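Local atomic coordinates of putative two-component sensor histidine kinase protein (Sinorhizobium meliloti, PDB entry 3HCY), a protein that is probably a light-sensing histidine kinase that transfers phosphate from ATP to a protein histidine, represented here by its GAF domain. Residues L12-I26 with T34-H46. Numbering follows the deposited sequence.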
loop_
_atom_site.group_PDB
_atom_site.type_symbol
_atom_site.label_atom_id
_atom_site.label_comp_id
_atom_site.label_asym_id
_atom_site.label_seq_id
_atom_site.Cartn_x
_atom_site.Cartn_y
_atom_site.Cartn_z
ATOM N N LEU A 12 -0.427 4.914 7.624
ATOM C CA LEU A 12 -1.388 5.174 8.654
ATOM C C LEU A 12 -2.592 5.921 8.010
ATOM O O LEU A 12 -3.769 5.662 8.355
ATOM C CB LEU A 12 -0.713 5.961 9.819
ATOM C CG LEU A 12 0.421 5.331 10.688
ATOM C CD1 LEU A 12 1.040 6.320 11.675
ATOM C CD2 LEU A 12 0.019 3.984 11.404
ATOM N N ASP A 13 -2.295 6.825 7.073
ATOM C CA ASP A 13 -3.362 7.460 6.304
ATOM C C ASP A 13 -4.189 6.425 5.530
ATOM O O ASP A 13 -5.429 6.454 5.593
ATOM C CB ASP A 13 -2.852 8.500 5.318
ATOM C CG ASP A 13 -2.239 9.681 5.989
ATOM O OD1 ASP A 13 -2.573 10.048 7.116
ATOM O OD2 ASP A 13 -1.373 10.291 5.380
ATOM N N ALA A 14 -3.511 5.524 4.823
ATOM C CA ALA A 14 -4.244 4.534 4.063
ATOM C C ALA A 14 -4.983 3.622 5.042
ATOM O O ALA A 14 -6.103 3.276 4.783
ATOM C CB ALA A 14 -3.331 3.716 3.131
ATOM N N ILE A 15 -4.377 3.245 6.161
ATOM C CA ILE A 15 -5.072 2.337 7.062
ATOM C C ILE A 15 -6.425 2.911 7.492
ATOM O O ILE A 15 -7.423 2.188 7.500
ATOM C CB ILE A 15 -4.271 1.969 8.312
ATOM C CG1 ILE A 15 -3.241 0.874 7.982
ATOM C CG2 ILE A 15 -5.194 1.439 9.358
ATOM C CD1 ILE A 15 -1.748 1.133 8.578
ATOM N N GLN A 16 -6.436 4.207 7.807
ATOM C CA GLN A 16 -7.626 4.897 8.294
ATOM C C GLN A 16 -8.724 5.005 7.257
ATOM O O GLN A 16 -9.908 4.785 7.560
ATOM C CB GLN A 16 -7.253 6.312 8.759
ATOM C CG GLN A 16 -6.330 6.320 10.034
ATOM C CD GLN A 16 -5.897 7.740 10.453
ATOM O OE1 GLN A 16 -5.864 8.641 9.609
ATOM N NE2 GLN A 16 -5.564 7.936 11.738
ATOM N N GLY A 17 -8.320 5.383 6.059
ATOM C CA GLY A 17 -9.213 5.529 4.972
ATOM C C GLY A 17 -9.735 4.216 4.445
ATOM O O GLY A 17 -10.915 4.116 4.111
ATOM N N ALA A 18 -8.883 3.199 4.342
ATOM C CA ALA A 18 -9.340 1.876 3.861
ATOM C C ALA A 18 -10.088 1.017 4.921
ATOM O O ALA A 18 -10.944 0.197 4.564
ATOM C CB ALA A 18 -8.201 1.091 3.210
ATOM N N LEU A 19 -9.796 1.199 6.202
ATOM C CA LEU A 19 -10.309 0.250 7.192
ATOM C C LEU A 19 -11.103 0.857 8.314
ATOM O O LEU A 19 -11.586 0.090 9.177
ATOM C CB LEU A 19 -9.205 -0.580 7.847
ATOM C CG LEU A 19 -8.171 -1.313 6.993
ATOM C CD1 LEU A 19 -6.989 -1.762 7.866
ATOM C CD2 LEU A 19 -8.805 -2.507 6.233
ATOM N N ASN A 20 -11.295 2.169 8.370
ATOM C CA ASN A 20 -12.194 2.634 9.448
ATOM C C ASN A 20 -12.146 1.853 10.861
ATOM O O ASN A 20 -13.165 1.363 11.394
ATOM C CB ASN A 20 -13.649 2.647 8.955
ATOM C CG ASN A 20 -14.580 3.259 9.992
ATOM O OD1 ASN A 20 -14.249 3.338 11.198
ATOM N ND2 ASN A 20 -15.729 3.788 9.510
ATOM N N CYS A 21 -10.946 1.746 11.435
ATOM C CA CYS A 21 -10.732 1.238 12.764
ATOM C C CYS A 21 -10.435 2.467 13.610
ATOM O O CYS A 21 -10.448 3.586 13.105
ATOM C CB CYS A 21 -9.545 0.262 12.754
ATOM S SG CYS A 21 -8.025 0.890 11.867
ATOM N N ASP A 22 -10.140 2.257 14.884
ATOM C CA ASP A 22 -10.119 3.331 15.852
ATOM C C ASP A 22 -8.761 3.975 16.108
ATOM O O ASP A 22 -8.682 5.152 16.505
ATOM C CB ASP A 22 -10.699 2.773 17.146
ATOM C CG ASP A 22 -12.162 2.538 17.032
ATOM O OD1 ASP A 22 -12.807 3.045 16.090
ATOM O OD2 ASP A 22 -12.664 1.814 17.921
ATOM N N ARG A 23 -7.731 3.136 15.954
ATOM C CA ARG A 23 -6.347 3.468 16.191
ATOM C C ARG A 23 -5.581 2.442 15.386
ATOM O O ARG A 23 -6.148 1.392 15.041
ATOM C CB ARG A 23 -5.944 3.337 17.671
ATOM C CG ARG A 23 -7.028 3.480 18.731
ATOM C CD ARG A 23 -6.512 3.013 20.071
ATOM N NE ARG A 23 -7.512 3.012 21.135
ATOM C CZ ARG A 23 -7.351 3.589 22.336
ATOM N NH1 ARG A 23 -6.215 4.226 22.644
ATOM N NH2 ARG A 23 -8.329 3.530 23.261
ATOM N N ALA A 24 -4.319 2.748 15.088
ATOM C CA ALA A 24 -3.444 1.880 14.340
ATOM C C ALA A 24 -1.918 2.112 14.703
ATOM O O ALA A 24 -1.526 3.158 15.271
ATOM C CB ALA A 24 -3.704 2.057 12.861
ATOM N N SER A 25 -1.061 1.125 14.394
ATOM C CA SER A 25 0.374 1.271 14.661
ATOM C C SER A 25 1.236 0.434 13.731
ATOM O O SER A 25 0.735 -0.524 13.113
ATOM C CB SER A 25 0.640 0.809 16.069
ATOM O OG SER A 25 0.196 -0.545 16.231
ATOM N N ILE A 26 2.531 0.769 13.657
ATOM C CA ILE A 26 3.512 -0.085 12.945
ATOM C C ILE A 26 4.640 -0.410 13.910
ATOM O O ILE A 26 5.120 0.485 14.617
ATOM C CB ILE A 26 4.107 0.585 11.652
ATOM C CG1 ILE A 26 2.957 1.052 10.711
ATOM C CG2 ILE A 26 5.096 -0.375 10.960
ATOM C CD1 ILE A 26 3.214 2.233 9.735
ATOM N N THR A 34 13.749 -7.598 19.602
ATOM C CA THR A 34 12.531 -7.145 20.224
ATOM C C THR A 34 11.677 -6.185 19.320
ATOM O O THR A 34 12.191 -5.325 18.625
ATOM C CB THR A 34 12.806 -6.589 21.649
ATOM O OG1 THR A 34 13.717 -5.530 21.506
ATOM C CG2 THR A 34 13.389 -7.626 22.657
ATOM N N MET A 35 10.346 -6.354 19.310
ATOM C CA MET A 35 9.437 -5.508 18.471
ATOM C C MET A 35 9.269 -4.149 19.064
ATOM O O MET A 35 9.142 -4.019 20.261
ATOM C CB MET A 35 8.056 -6.144 18.338
ATOM C CG MET A 35 8.021 -7.267 17.299
ATOM S SD MET A 35 7.049 -6.986 15.822
ATOM C CE MET A 35 7.723 -5.417 15.440
ATOM N N ARG A 36 9.224 -3.144 18.215
ATOM C CA ARG A 36 9.236 -1.744 18.622
ATOM C C ARG A 36 8.344 -0.867 17.745
ATOM O O ARG A 36 8.510 -0.836 16.523
ATOM C CB ARG A 36 10.650 -1.184 18.478
ATOM C CG ARG A 36 11.620 -1.832 19.373
ATOM C CD ARG A 36 12.591 -0.856 20.018
ATOM N NE ARG A 36 13.245 -1.495 21.177
ATOM C CZ ARG A 36 12.688 -1.644 22.374
ATOM N NH1 ARG A 36 11.476 -1.198 22.573
ATOM N NH2 ARG A 36 13.334 -2.232 23.377
ATOM N N PHE A 37 7.458 -0.106 18.365
ATOM C CA PHE A 37 6.712 0.930 17.640
ATOM C C PHE A 37 7.672 1.822 16.882
ATOM O O PHE A 37 8.728 2.042 17.403
ATOM C CB PHE A 37 5.843 1.738 18.602
ATOM C CG PHE A 37 4.781 0.888 19.263
ATOM C CD1 PHE A 37 3.520 0.760 18.684
ATOM C CD2 PHE A 37 5.069 0.162 20.392
ATOM C CE1 PHE A 37 2.541 -0.044 19.256
ATOM C CE2 PHE A 37 4.123 -0.646 20.972
ATOM C CZ PHE A 37 2.840 -0.757 20.410
ATOM N N VAL A 38 7.337 2.166 15.623
ATOM C CA VAL A 38 8.003 3.150 14.785
ATOM C C VAL A 38 6.997 4.217 14.330
ATOM O O VAL A 38 7.363 5.274 13.784
ATOM C CB VAL A 38 8.605 2.494 13.509
ATOM C CG1 VAL A 38 9.328 1.138 13.839
ATOM C CG2 VAL A 38 7.531 2.305 12.414
ATOM N N ALA A 39 5.708 3.954 14.555
ATOM C CA ALA A 39 4.659 4.932 14.222
ATOM C C ALA A 39 3.335 4.500 14.778
ATOM O O ALA A 39 3.123 3.281 14.956
ATOM C CB ALA A 39 4.538 5.126 12.668
ATOM N N ALA A 40 2.435 5.468 15.021
ATOM C CA ALA A 40 1.156 5.144 15.664
ATOM C C ALA A 40 0.162 6.271 15.695
ATOM O O ALA A 40 0.538 7.424 15.703
ATOM C CB ALA A 40 1.404 4.620 17.096
ATOM N N ARG A 41 -1.128 5.942 15.683
ATOM C CA ARG A 41 -2.141 6.841 16.244
ATOM C C ARG A 41 -3.353 6.122 16.741
ATOM O O ARG A 41 -3.590 5.041 16.283
ATOM C CB ARG A 41 -2.604 7.828 15.188
ATOM C CG ARG A 41 -2.791 7.374 13.797
ATOM C CD ARG A 41 -2.303 8.565 12.873
ATOM N NE ARG A 41 -2.680 8.505 11.440
ATOM C CZ ARG A 41 -1.989 9.014 10.412
ATOM N NH1 ARG A 41 -0.803 9.578 10.556
ATOM N NH2 ARG A 41 -2.482 8.878 9.200
ATOM N N GLY A 42 -4.152 6.629 17.662
ATOM C CA GLY A 42 -3.793 7.335 18.835
ATOM C C GLY A 42 -3.690 6.192 19.879
ATOM O O GLY A 42 -4.648 5.825 20.521
ATOM N N LEU A 43 -2.527 5.541 19.893
ATOM C CA LEU A 43 -2.014 4.878 21.060
ATOM C C LEU A 43 -1.279 5.940 21.868
ATOM O O LEU A 43 -0.673 6.873 21.314
ATOM C CB LEU A 43 -0.996 3.782 20.666
ATOM C CG LEU A 43 -1.597 2.649 19.817
ATOM C CD1 LEU A 43 -0.588 1.548 19.520
ATOM C CD2 LEU A 43 -2.866 2.080 20.469
ATOM N N SER A 44 -1.302 5.769 23.187
ATOM C CA SER A 44 -0.463 6.581 24.045
ATOM C C SER A 44 0.946 5.930 24.131
ATOM O O SER A 44 1.113 4.701 23.952
ATOM C CB SER A 44 -1.080 6.666 25.424
ATOM O OG SER A 44 -0.917 5.399 26.008
ATOM N N GLU A 45 1.930 6.764 24.469
ATOM C CA GLU A 45 3.268 6.301 24.794
ATOM C C GLU A 45 3.263 5.376 25.977
ATOM O O GLU A 45 3.937 4.359 25.993
ATOM C CB GLU A 45 4.115 7.498 25.068
ATOM C CG GLU A 45 4.394 8.227 23.752
ATOM C CD GLU A 45 5.096 9.568 23.903
ATOM O OE1 GLU A 45 5.261 10.078 25.048
ATOM O OE2 GLU A 45 5.490 10.113 22.844
ATOM N N HIS A 46 2.429 5.683 26.950
ATOM C CA HIS A 46 2.286 4.793 28.065
ATOM C C HIS A 46 2.028 3.413 27.548
ATOM O O HIS A 46 2.686 2.480 27.956
ATOM C CB HIS A 46 1.153 5.227 28.936
ATOM C CG HIS A 46 1.006 4.406 30.169
ATOM N ND1 HIS A 46 1.798 4.593 31.287
ATOM C CD2 HIS A 46 0.133 3.410 30.482
ATOM C CE1 HIS A 46 1.419 3.743 32.234
ATOM N NE2 HIS A 46 0.418 3.007 31.768
#
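Arg41 reaches the helix that ends at Leu19 because its CG sits between its backbone N and carbonyl carbon (chi1 39°) and its chain bends at chi2. The contact is the first beta hairpin of a GAF domain, together with the N-terminal helix packed on one face of the sheet. CB of Leu12 lies over the centre of the Arg41 guanidinium, 3.4 Å from CZ. Asp13 OD1 meets Arg41 NH2 at the edge of the same group in a salt bridge, with carboxylate and guanidinium planes 37° apart. Arg41 NH1 also pairs with Glu9, and Asp13 OD2 pairs with Arg139 of the second subunit. This cluster therefore lies where helix, sheet edge and dimer partner meet. Deeper in, Leu12 CD1 rests on Ala39 CB at 3.8 Å.

Strands 23-26 and 39-41 run antiparallel. Ala24 and Arg41 form a hydrogen-bonded pair, with Ala24 N 2.7 Å from Arg41 O. Ile26 N hydrogen-bonds to Ala39 O at 2.9 Å. A classic beta bulge follows, where Val38 and Ala39 both face Ile26, and Val38 N hydrogen-bonds to Ile26 O.

On the other face, Ser25 CB meets the edge of the Phe37 ring and touches Leu43 CD1. Ser25 OG is hydrogen-bonded to the Tyr111 hydroxyl. The extended Arg23 side chain, also paired with Asp113 and Glu88, crosses Leu43 at a slant, with its CD against Leu43 CD2. Arg23 NH1 donates to Gly42 O at 3.1 Å, in the carbonyl plane.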